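Local coordinates for putidaredoxin reductase (PDB 1Q1R), which probably passes electrons from NADH through its bound FAD to putidaredoxin, the iron-sulfur partner of the cytochrome P450cam monooxygenase, at residues A[41-45]-A[46-50]; A[55-58]-A[59-63]; A[300-303]-A[304-308]. One frame throughout, in Å; residues are numbered along the deposited sequence.

Contact 1 of 3, residues A[41-45]-A[46-50]; sequences IPHHL and PPLSK. With FAD (flavin-adenine dinucleotide), chain C.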
loop_
_atom_site.group_PDB
_atom_site.type_symbol
_atom_site.label_atom_id
_atom_site.label_comp_id
_atom_site.label_asym_id
_atom_site.label_seq_id
_atom_site.Cartn_x
_atom_site.Cartn_y
_atom_site.Cartn_z
ATOM N N ILE A 41 16.677 9.888 -3.054
ATOM C CA ILE A 41 15.766 10.841 -3.679
ATOM C C ILE A 41 14.386 10.170 -3.669
ATOM O O ILE A 41 14.269 8.999 -4.019
ATOM C CB ILE A 41 16.193 11.107 -5.139
ATOM C CG1 ILE A 41 17.588 11.735 -5.157
ATOM C CG2 ILE A 41 15.176 12.009 -5.834
ATOM C CD1 ILE A 41 18.302 11.595 -6.484
ATOM N N PRO A 42 13.331 10.896 -3.252
ATOM C CA PRO A 42 11.985 10.303 -3.219
ATOM C C PRO A 42 11.662 9.502 -4.481
ATOM O O PRO A 42 11.869 9.973 -5.599
ATOM C CB PRO A 42 11.088 11.517 -3.024
ATOM C CG PRO A 42 11.935 12.371 -2.091
ATOM C CD PRO A 42 13.310 12.279 -2.740
ATOM N N HIS A 43 11.154 8.287 -4.297
ATOM C CA HIS A 43 10.853 7.421 -5.433
ATOM C C HIS A 43 9.564 6.618 -5.264
ATOM O O HIS A 43 9.075 6.431 -4.151
ATOM C CB HIS A 43 11.994 6.429 -5.631
ATOM C CG HIS A 43 12.161 5.492 -4.474
ATOM N ND1 HIS A 43 12.926 5.801 -3.370
ATOM C CD2 HIS A 43 11.587 4.294 -4.209
ATOM C CE1 HIS A 43 12.813 4.838 -2.471
ATOM N NE2 HIS A 43 12.006 3.912 -2.956
ATOM N N HIS A 44 9.043 6.121 -6.387
ATOM C CA HIS A 44 7.833 5.301 -6.398
ATOM C C HIS A 44 8.143 3.980 -5.699
ATOM O O HIS A 44 9.287 3.514 -5.718
ATOM C CB HIS A 44 7.409 4.993 -7.841
ATOM C CG HIS A 44 6.971 6.194 -8.620
ATOM N ND1 HIS A 44 5.723 6.760 -8.475
ATOM C CD2 HIS A 44 7.618 6.941 -9.548
ATOM C CE1 HIS A 44 5.620 7.804 -9.282
ATOM N NE2 HIS A 44 6.756 7.934 -9.944
ATOM N N LEU A 45 7.122 3.376 -5.098
ATOM C CA LEU A 45 7.277 2.098 -4.417
ATOM C C LEU A 45 6.793 0.896 -5.236
ATOM O O LEU A 45 7.445 -0.150 -5.253
ATOM C CB LEU A 45 6.528 2.122 -3.078
ATOM C CG LEU A 45 7.345 2.257 -1.794
ATOM C CD1 LEU A 45 8.546 3.159 -2.018
ATOM C CD2 LEU A 45 6.445 2.769 -0.672
ATOM N N PRO A 46 5.643 1.025 -5.926
ATOM C CA PRO A 46 5.112 -0.090 -6.725
ATOM C C PRO A 46 6.096 -0.850 -7.612
ATOM O O PRO A 46 6.035 -2.073 -7.695
ATOM C CB PRO A 46 3.985 0.563 -7.523
ATOM C CG PRO A 46 3.460 1.577 -6.543
ATOM C CD PRO A 46 4.736 2.188 -5.990
ATOM N N PRO A 47 7.021 -0.143 -8.283
ATOM C CA PRO A 47 7.979 -0.841 -9.147
ATOM C C PRO A 47 8.903 -1.791 -8.383
ATOM O O PRO A 47 9.475 -2.703 -8.974
ATOM C CB PRO A 47 8.765 0.301 -9.796
ATOM C CG PRO A 47 7.789 1.443 -9.809
ATOM C CD PRO A 47 7.146 1.321 -8.438
ATOM N N LEU A 48 9.040 -1.578 -7.074
ATOM C CA LEU A 48 9.929 -2.397 -6.250
ATOM C C LEU A 48 9.558 -3.872 -6.097
ATOM O O LEU A 48 10.369 -4.663 -5.612
ATOM C CB LEU A 48 10.115 -1.757 -4.868
ATOM C CG LEU A 48 10.625 -0.310 -4.868
ATOM C CD1 LEU A 48 10.964 0.104 -3.450
ATOM C CD2 LEU A 48 11.843 -0.172 -5.763
ATOM N N SER A 49 8.338 -4.246 -6.472
ATOM C CA SER A 49 7.940 -5.654 -6.429
ATOM C C SER A 49 7.490 -6.030 -7.841
ATOM O O SER A 49 6.924 -7.102 -8.068
ATOM C CB SER A 49 6.803 -5.893 -5.430
ATOM O OG SER A 49 5.682 -5.073 -5.706
ATOM N N LYS A 50 7.770 -5.136 -8.788
ATOM C CA LYS A 50 7.393 -5.328 -10.182
ATOM C C LYS A 50 8.570 -5.184 -11.164
ATOM O O LYS A 50 9.546 -5.931 -11.075
ATOM C CB LYS A 50 6.257 -4.354 -10.539
ATOM C CG LYS A 50 5.045 -4.487 -9.606
ATOM C CD LYS A 50 3.976 -3.434 -9.894
ATOM C CE LYS A 50 2.824 -3.537 -8.906
ATOM N NZ LYS A 50 3.250 -3.275 -7.497
HETATM P PA FAD C . 5.984 5.752 3.101
HETATM O O1A FAD C . 6.328 4.749 4.137
HETATM O O2A FAD C . 6.234 5.416 1.680
HETATM O O5B FAD C . 6.737 7.129 3.421
HETATM C C5B FAD C . 6.919 7.597 4.763
HETATM C C4B FAD C . 8.359 8.120 4.914
HETATM O O4B FAD C . 8.464 8.949 6.126
HETATM C C3B FAD C . 9.347 6.960 5.110
HETATM O O3B FAD C . 10.573 7.267 4.431
HETATM C C2B FAD C . 9.587 6.963 6.599
HETATM O O2B FAD C . 10.875 6.417 6.898
HETATM C C1B FAD C . 9.575 8.447 6.902
HETATM N N9A FAD C . 9.458 8.775 8.349
HETATM C C8A FAD C . 8.649 8.187 9.249
HETATM N N7A FAD C . 8.851 8.746 10.448
HETATM C C5A FAD C . 9.783 9.686 10.308
HETATM C C6A FAD C . 10.396 10.578 11.190
HETATM N N6A FAD C . 10.069 10.579 12.481
HETATM N N1A FAD C . 11.335 11.436 10.720
HETATM C C2A FAD C . 11.682 11.439 9.426
HETATM N N3A FAD C . 11.107 10.587 8.564
HETATM C C4A FAD C . 10.162 9.709 8.980
HETATM N N1 FAD C . 0.141 0.687 -3.681
HETATM C C2 FAD C . -0.723 0.608 -4.780
HETATM O O2 FAD C . -1.732 1.311 -4.820
HETATM N N3 FAD C . -0.420 -0.269 -5.836
HETATM C C4 FAD C . 0.753 -1.059 -5.789
HETATM O O4 FAD C . 1.028 -1.788 -6.740
HETATM C C4X FAD C . 1.616 -0.980 -4.684
HETATM N N5 FAD C . 2.776 -1.698 -4.651
HETATM C C5X FAD C . 3.672 -1.589 -3.627
HETATM C C6 FAD C . 4.873 -2.329 -3.648
HETATM C C7 FAD C . 5.812 -2.198 -2.600
HETATM C C7M FAD C . 7.099 -3.044 -2.630
HETATM C C8 FAD C . 5.549 -1.311 -1.525
HETATM C C8M FAD C . 6.558 -1.121 -0.381
HETATM C C9 FAD C . 4.352 -0.575 -1.504
HETATM C C9A FAD C . 3.411 -0.711 -2.549
HETATM N N10 FAD C . 2.202 0.037 -2.553
HETATM C C10 FAD C . 1.305 -0.099 -3.633
HETATM C "C1'" FAD C . 1.872 0.952 -1.418
HETATM C "C2'" FAD C . 2.145 2.409 -1.801
HETATM O "O2'" FAD C . 3.451 2.504 -2.378
HETATM C "C3'" FAD C . 2.041 3.332 -0.573
HETATM O "O3'" FAD C . 0.763 3.142 0.048
HETATM C "C4'" FAD C . 2.204 4.801 -0.983
HETATM O "O4'" FAD C . 3.475 4.985 -1.609
HETATM C "C5'" FAD C . 2.103 5.756 0.220
HETATM O "O5'" FAD C . 3.245 5.664 1.088
HETATM P P FAD C . 3.451 6.798 2.221
HETATM O O1P FAD C . 4.137 7.950 1.600
HETATM O O2P FAD C . 2.140 7.035 2.865
HETATM O O3P FAD C . 4.411 6.086 3.320
#

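Contact 2 of 3, residues A[55-58]-A[59-63]; sequences GKAT and AESLY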
loop_
_atom_site.group_PDB
_atom_site.type_symbol
_atom_site.label_atom_id
_atom_site.label_comp_id
_atom_site.label_asym_id
_atom_site.label_seq_id
_atom_site.Cartn_x
_atom_site.Cartn_y
_atom_site.Cartn_z
ATOM N N GLY A 55 14.494 -5.921 -12.652
ATOM C CA GLY A 55 15.691 -5.368 -13.272
ATOM C C GLY A 55 15.462 -4.816 -14.670
ATOM O O GLY A 55 16.399 -4.696 -15.468
ATOM N N LYS A 56 14.220 -4.455 -14.976
ATOM C CA LYS A 56 13.893 -3.954 -16.304
ATOM C C LYS A 56 13.597 -2.463 -16.375
ATOM O O LYS A 56 13.305 -1.940 -17.448
ATOM C CB LYS A 56 12.714 -4.743 -16.875
ATOM C CG LYS A 56 13.014 -6.221 -17.067
ATOM C CD LYS A 56 11.780 -6.984 -17.508
ATOM C CE LYS A 56 12.082 -8.469 -17.671
ATOM N NZ LYS A 56 13.095 -8.716 -18.741
ATOM N N ALA A 57 13.658 -1.782 -15.238
ATOM C CA ALA A 57 13.422 -0.342 -15.213
ATOM C C ALA A 57 14.670 0.308 -14.618
ATOM O O ALA A 57 15.357 -0.301 -13.794
ATOM C CB ALA A 57 12.191 -0.016 -14.365
ATOM N N THR A 58 14.971 1.533 -15.037
ATOM C CA THR A 58 16.154 2.226 -14.534
ATOM C C THR A 58 15.883 2.868 -13.177
ATOM O O THR A 58 14.731 3.088 -12.795
ATOM C CB THR A 58 16.617 3.323 -15.509
ATOM O OG1 THR A 58 15.636 4.366 -15.553
ATOM C CG2 THR A 58 16.814 2.740 -16.905
ATOM N N ALA A 59 16.948 3.166 -12.443
ATOM C CA ALA A 59 16.781 3.771 -11.128
ATOM C C ALA A 59 16.196 5.156 -11.321
ATOM O O ALA A 59 15.405 5.630 -10.507
ATOM C CB ALA A 59 18.118 3.854 -10.416
ATOM N N GLU A 60 16.588 5.793 -12.419
ATOM C CA GLU A 60 16.124 7.131 -12.757
ATOM C C GLU A 60 14.596 7.177 -12.904
ATOM O O GLU A 60 13.950 8.123 -12.456
ATOM C CB GLU A 60 16.797 7.570 -14.061
ATOM C CG GLU A 60 16.489 8.972 -14.518
ATOM C CD GLU A 60 17.258 9.325 -15.781
ATOM O OE1 GLU A 60 16.969 8.738 -16.847
ATOM O OE2 GLU A 60 18.161 10.178 -15.701
ATOM N N SER A 61 14.024 6.146 -13.518
ATOM C CA SER A 61 12.583 6.092 -13.726
ATOM C C SER A 61 11.798 6.028 -12.411
ATOM O O SER A 61 10.599 6.304 -12.388
ATOM C CB SER A 61 12.216 4.893 -14.614
ATOM O OG SER A 61 12.392 3.662 -13.943
ATOM N N LEU A 62 12.473 5.691 -11.316
ATOM C CA LEU A 62 11.803 5.597 -10.018
ATOM C C LEU A 62 11.510 6.933 -9.320
ATOM O O LEU A 62 10.622 7.001 -8.474
ATOM C CB LEU A 62 12.618 4.723 -9.061
ATOM C CG LEU A 62 12.898 3.262 -9.418
ATOM C CD1 LEU A 62 13.770 2.650 -8.323
ATOM C CD2 LEU A 62 11.603 2.488 -9.568
ATOM N N TYR A 63 12.254 7.984 -9.654
ATOM C CA TYR A 63 12.054 9.287 -9.015
ATOM C C TYR A 63 10.606 9.771 -9.086
ATOM O O TYR A 63 9.979 9.729 -10.149
ATOM C CB TYR A 63 12.952 10.350 -9.665
ATOM C CG TYR A 63 14.444 10.084 -9.598
ATOM C CD1 TYR A 63 15.322 10.744 -10.462
ATOM C CD2 TYR A 63 14.985 9.186 -8.673
ATOM C CE1 TYR A 63 16.701 10.521 -10.412
ATOM C CE2 TYR A 63 16.367 8.953 -8.614
ATOM C CZ TYR A 63 17.216 9.624 -9.486
ATOM O OH TYR A 63 18.580 9.396 -9.440
HETATM O O HOH W 1 16.204 6.076 -17.493
#

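Contact 3 of 3, residues A[300-303]-A[304-308]; sequences ESVP and NALEQ. With FAD (flavin-adenine dinucleotide), chain C.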
loop_
_atom_site.group_PDB
_atom_site.type_symbol
_atom_site.label_atom_id
_atom_site.label_comp_id
_atom_site.label_asym_id
_atom_site.label_seq_id
_atom_site.Cartn_x
_atom_site.Cartn_y
_atom_site.Cartn_z
ATOM N N GLU A 300 -3.533 1.602 2.816
ATOM C CA GLU A 300 -2.158 1.596 2.335
ATOM C C GLU A 300 -2.161 1.427 0.817
ATOM O O GLU A 300 -2.111 0.307 0.321
ATOM C CB GLU A 300 -1.386 0.436 2.989
ATOM C CG GLU A 300 -1.155 0.602 4.493
ATOM C CD GLU A 300 -0.788 -0.708 5.194
ATOM O OE1 GLU A 300 -0.419 -1.687 4.510
ATOM O OE2 GLU A 300 -0.863 -0.752 6.437
ATOM N N SER A 301 -2.232 2.532 0.078
ATOM C CA SER A 301 -2.232 2.448 -1.379
ATOM C C SER A 301 -1.788 3.757 -2.013
ATOM O O SER A 301 -1.801 4.813 -1.376
ATOM C CB SER A 301 -3.634 2.114 -1.905
ATOM O OG SER A 301 -4.439 3.286 -1.958
ATOM N N VAL A 302 -1.401 3.684 -3.281
ATOM C CA VAL A 302 -0.986 4.874 -4.002
ATOM C C VAL A 302 -2.194 5.789 -4.200
ATOM O O VAL A 302 -2.137 6.979 -3.894
ATOM C CB VAL A 302 -0.372 4.513 -5.376
ATOM C CG1 VAL A 302 -0.315 5.751 -6.271
ATOM C CG2 VAL A 302 1.032 3.946 -5.178
ATOM N N PRO A 303 -3.313 5.244 -4.700
ATOM C CA PRO A 303 -4.480 6.113 -4.898
ATOM C C PRO A 303 -4.885 6.831 -3.612
ATOM O O PRO A 303 -5.230 8.015 -3.634
ATOM C CB PRO A 303 -5.553 5.143 -5.393
ATOM C CG PRO A 303 -4.734 4.125 -6.159
ATOM C CD PRO A 303 -3.581 3.884 -5.201
ATOM N N ASN A 304 -4.824 6.123 -2.490
ATOM C CA ASN A 304 -5.190 6.723 -1.214
ATOM C C ASN A 304 -4.257 7.880 -0.860
ATOM O O ASN A 304 -4.705 8.942 -0.421
ATOM C CB ASN A 304 -5.168 5.671 -0.104
ATOM C CG ASN A 304 -5.545 6.247 1.248
ATOM O OD1 ASN A 304 -4.725 6.290 2.171
ATOM N ND2 ASN A 304 -6.788 6.704 1.370
ATOM N N ALA A 305 -2.958 7.682 -1.061
ATOM C CA ALA A 305 -1.989 8.729 -0.754
ATOM C C ALA A 305 -2.220 9.947 -1.639
ATOM O O ALA A 305 -2.163 11.084 -1.170
ATOM C CB ALA A 305 -0.563 8.207 -0.946
ATOM N N LEU A 306 -2.479 9.711 -2.920
ATOM C CA LEU A 306 -2.709 10.808 -3.852
ATOM C C LEU A 306 -3.961 11.600 -3.462
ATOM O O LEU A 306 -3.923 12.828 -3.362
ATOM C CB LEU A 306 -2.846 10.269 -5.279
ATOM C CG LEU A 306 -1.605 9.566 -5.847
ATOM C CD1 LEU A 306 -1.908 8.979 -7.229
ATOM C CD2 LEU A 306 -0.462 10.562 -5.935
ATOM N N GLU A 307 -5.060 10.888 -3.235
ATOM C CA GLU A 307 -6.320 11.524 -2.861
ATOM C C GLU A 307 -6.165 12.346 -1.584
ATOM O O GLU A 307 -6.514 13.528 -1.554
ATOM C CB GLU A 307 -7.411 10.463 -2.681
ATOM C CG GLU A 307 -8.726 11.004 -2.123
ATOM C CD GLU A 307 -9.824 9.956 -2.066
ATOM O OE1 GLU A 307 -9.528 8.791 -1.728
ATOM O OE2 GLU A 307 -10.990 10.300 -2.345
ATOM N N GLN A 308 -5.623 11.729 -0.537
ATOM C CA GLN A 308 -5.434 12.427 0.728
ATOM C C GLN A 308 -4.467 13.603 0.611
ATOM O O GLN A 308 -4.701 14.667 1.182
ATOM C CB GLN A 308 -4.949 11.454 1.811
ATOM C CG GLN A 308 -5.994 10.425 2.203
ATOM C CD GLN A 308 -5.630 9.633 3.452
ATOM O OE1 GLN A 308 -6.354 8.718 3.844
ATOM N NE2 GLN A 308 -4.514 9.984 4.082
HETATM P PA FAD C . 5.984 5.752 3.101
HETATM O O1A FAD C . 6.328 4.749 4.137
HETATM O O2A FAD C . 6.234 5.416 1.680
HETATM O O5B FAD C . 6.737 7.129 3.421
HETATM C C5B FAD C . 6.919 7.597 4.763
HETATM C C4B FAD C . 8.359 8.120 4.914
HETATM O O4B FAD C . 8.464 8.949 6.126
HETATM C C3B FAD C . 9.347 6.960 5.110
HETATM O O3B FAD C . 10.573 7.267 4.431
HETATM C C2B FAD C . 9.587 6.963 6.599
HETATM O O2B FAD C . 10.875 6.417 6.898
HETATM C C1B FAD C . 9.575 8.447 6.902
HETATM N N9A FAD C . 9.458 8.775 8.349
HETATM C C8A FAD C . 8.649 8.187 9.249
HETATM N N7A FAD C . 8.851 8.746 10.448
HETATM C C5A FAD C . 9.783 9.686 10.308
HETATM C C6A FAD C . 10.396 10.578 11.190
HETATM N N6A FAD C . 10.069 10.579 12.481
HETATM N N1A FAD C . 11.335 11.436 10.720
HETATM C C2A FAD C . 11.682 11.439 9.426
HETATM N N3A FAD C . 11.107 10.587 8.564
HETATM C C4A FAD C . 10.162 9.709 8.980
HETATM N N1 FAD C . 0.141 0.687 -3.681
HETATM C C2 FAD C . -0.723 0.608 -4.780
HETATM O O2 FAD C . -1.732 1.311 -4.820
HETATM N N3 FAD C . -0.420 -0.269 -5.836
HETATM C C4 FAD C . 0.753 -1.059 -5.789
HETATM O O4 FAD C . 1.028 -1.788 -6.740
HETATM C C4X FAD C . 1.616 -0.980 -4.684
HETATM N N5 FAD C . 2.776 -1.698 -4.651
HETATM C C5X FAD C . 3.672 -1.589 -3.627
HETATM C C6 FAD C . 4.873 -2.329 -3.648
HETATM C C7 FAD C . 5.812 -2.198 -2.600
HETATM C C7M FAD C . 7.099 -3.044 -2.630
HETATM C C8 FAD C . 5.549 -1.311 -1.525
HETATM C C8M FAD C . 6.558 -1.121 -0.381
HETATM C C9 FAD C . 4.352 -0.575 -1.504
HETATM C C9A FAD C . 3.411 -0.711 -2.549
HETATM N N10 FAD C . 2.202 0.037 -2.553
HETATM C C10 FAD C . 1.305 -0.099 -3.633
HETATM C "C1'" FAD C . 1.872 0.952 -1.418
HETATM C "C2'" FAD C . 2.145 2.409 -1.801
HETATM O "O2'" FAD C . 3.451 2.504 -2.378
HETATM C "C3'" FAD C . 2.041 3.332 -0.573
HETATM O "O3'" FAD C . 0.763 3.142 0.048
HETATM C "C4'" FAD C . 2.204 4.801 -0.983
HETATM O "O4'" FAD C . 3.475 4.985 -1.609
HETATM C "C5'" FAD C . 2.103 5.756 0.220
HETATM O "O5'" FAD C . 3.245 5.664 1.088
HETATM P P FAD C . 3.451 6.798 2.221
HETATM O O1P FAD C . 4.137 7.950 1.600
HETATM O O2P FAD C . 2.140 7.035 2.865
HETATM O O3P FAD C . 4.411 6.086 3.320
#

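Contact 1 of 3, residues A[41-45]-A[46-50]
L45 and L48 meet at their CD1 methyls round a tight turn next to the flavin. The one hydrogen bond between the segments runs from L48 N to L45 O at 2.8 Å, the donor standing 39° out of the carbonyl plane, and this bond closes the short 3-10 turn of 46-48. The apolar contacts follow the same turn: L45 CD1 lies 4.2 Å from L48 CD1, the two side chains crossing obliquely, while H44 lays CB 3.7 Å from CD of P47.

Contacts with FAD make up the third group. L45 CB touches the ribityl O2' at 3.2 Å, and P46 CA comes within 3.5 Å of flavin N5. K50, extended until a bend at chi4 (63°), donates from NZ to FAD O4 at 2.8 Å and to P46 O at 3.0 Å, with a weak bond to N5. The bonds to O4 and P46 O hold NZ beside the O4/N5 side of the flavin, where glutathione reductase also has a lysine.

E163 of helix 159-170 pairs with both polar side chains, in a salt bridge to K50 and a hydrogen bond to S49 OG. L48 packs on helix 136-144, and P46 and K50 lean on W330 of strand 328-333.

Contact 2 of 3, residues A[55-58]-A[59-63]
T58 lies against the start of the helical turn 59-62, its OG1 resting 3.7 Å from CB of E60 and pointing at the amide of S61. This resembles an ST motif: the hydroxyl of T58 accepts from S61 N, three residues on, at 3.1 Å and 149°, though the main-chain bond, from the same N-H to T58 O, is weak at 125°. With chi1 near 67°, OG1 sits between the backbone N and the carbonyl carbon of its own residue, which turns it inward to the amide and leaves CG2 beside the backbone N.

S61 returns the bond through its own hydroxyl. Its OG donates to T58 O at 2.7 Å, tilted a little from the carbonyl plane, so that one carbonyl receives both the hydroxyl and, less well, the amide of the same serine. Side chain and backbone of each residue thus grip the other, tying the extended approach through A57 to the turn. Within the turn, L62 N bonds to A59 O and Y63 N to E60 O, and the Y63 ring turns one face to E60 CA, which stands 4.1 Å above its centre.

The contact lies at the surface of the FAD-binding domain of the glutathione reductase fold, and L62, the buried residue of the stretch, packs on Y52 and P47. A water bridges two side chains, lying 2.6 Å from T58 OG1 and donating to E60 OE1 at 2.8 Å. A57 CB lies 3.7 Å from S61 OG.

Contact 3 of 3, residues A[300-303]-A[304-308]
V302 and L306 stand side by side one helical turn apart, V302 CG1 3.7 Å from L306 CD1, and V302 also touches the flavin directly. Its amide N donates to FAD O2 at 2.8 Å and a nearly straight 167°. With CG1 anti to the backbone N (chi1 164°), the other methyl, CG2, is left to touch FAD N1 at 3.7 Å. P303 brings CD up to the same O2 at 3.2 Å.

What holds this amide in place is the start of helix 302-316. S301 is the N-cap: its OG accepts from N304 N at 2.9 Å, and its carbonyl O takes A305 N at 3.1 Å. L306 N then bonds to V302 O at 2.9 Å and E307 N to P303 O. A helix N terminus aimed at the flavin pyrimidine is familiar from the glutathione reductase fold, and its dipole may favour negative charge near N1 and O2 in reduced FAD, as in relatives. With an alanine in place of S301, N304 N would probably be left without its acceptor and the first turn free to fray beside O2.

Farther out, L14 of helix 14-25 packs on V302, A305 and L306, while W328 and W330 of strand 328-333 lie against P303. E307 reaches over to A325 N through OE2.

Following the chain from the N terminus, contact 1 (41-50) and contact 2 (55-63) come in series in the long loop between strand 31-35 and helix 67-72. Each closes only its own short turn, and none of the three nests in or crosses another. The loop then doubles back: H44 N lies 2.8 Å from L62 O, a probable hydrogen bond, so the outer turn backs the inner one. Contact 3 (300-308) arrives much later, at the start of helix 302-316. It meets contact 1, with P46 CG 3.7 Å from V302 CG2, so the isoalloxazine is held between an early loop and a late helix, while contact 2 stays about 11 Å from contact 3 at the nearest atoms.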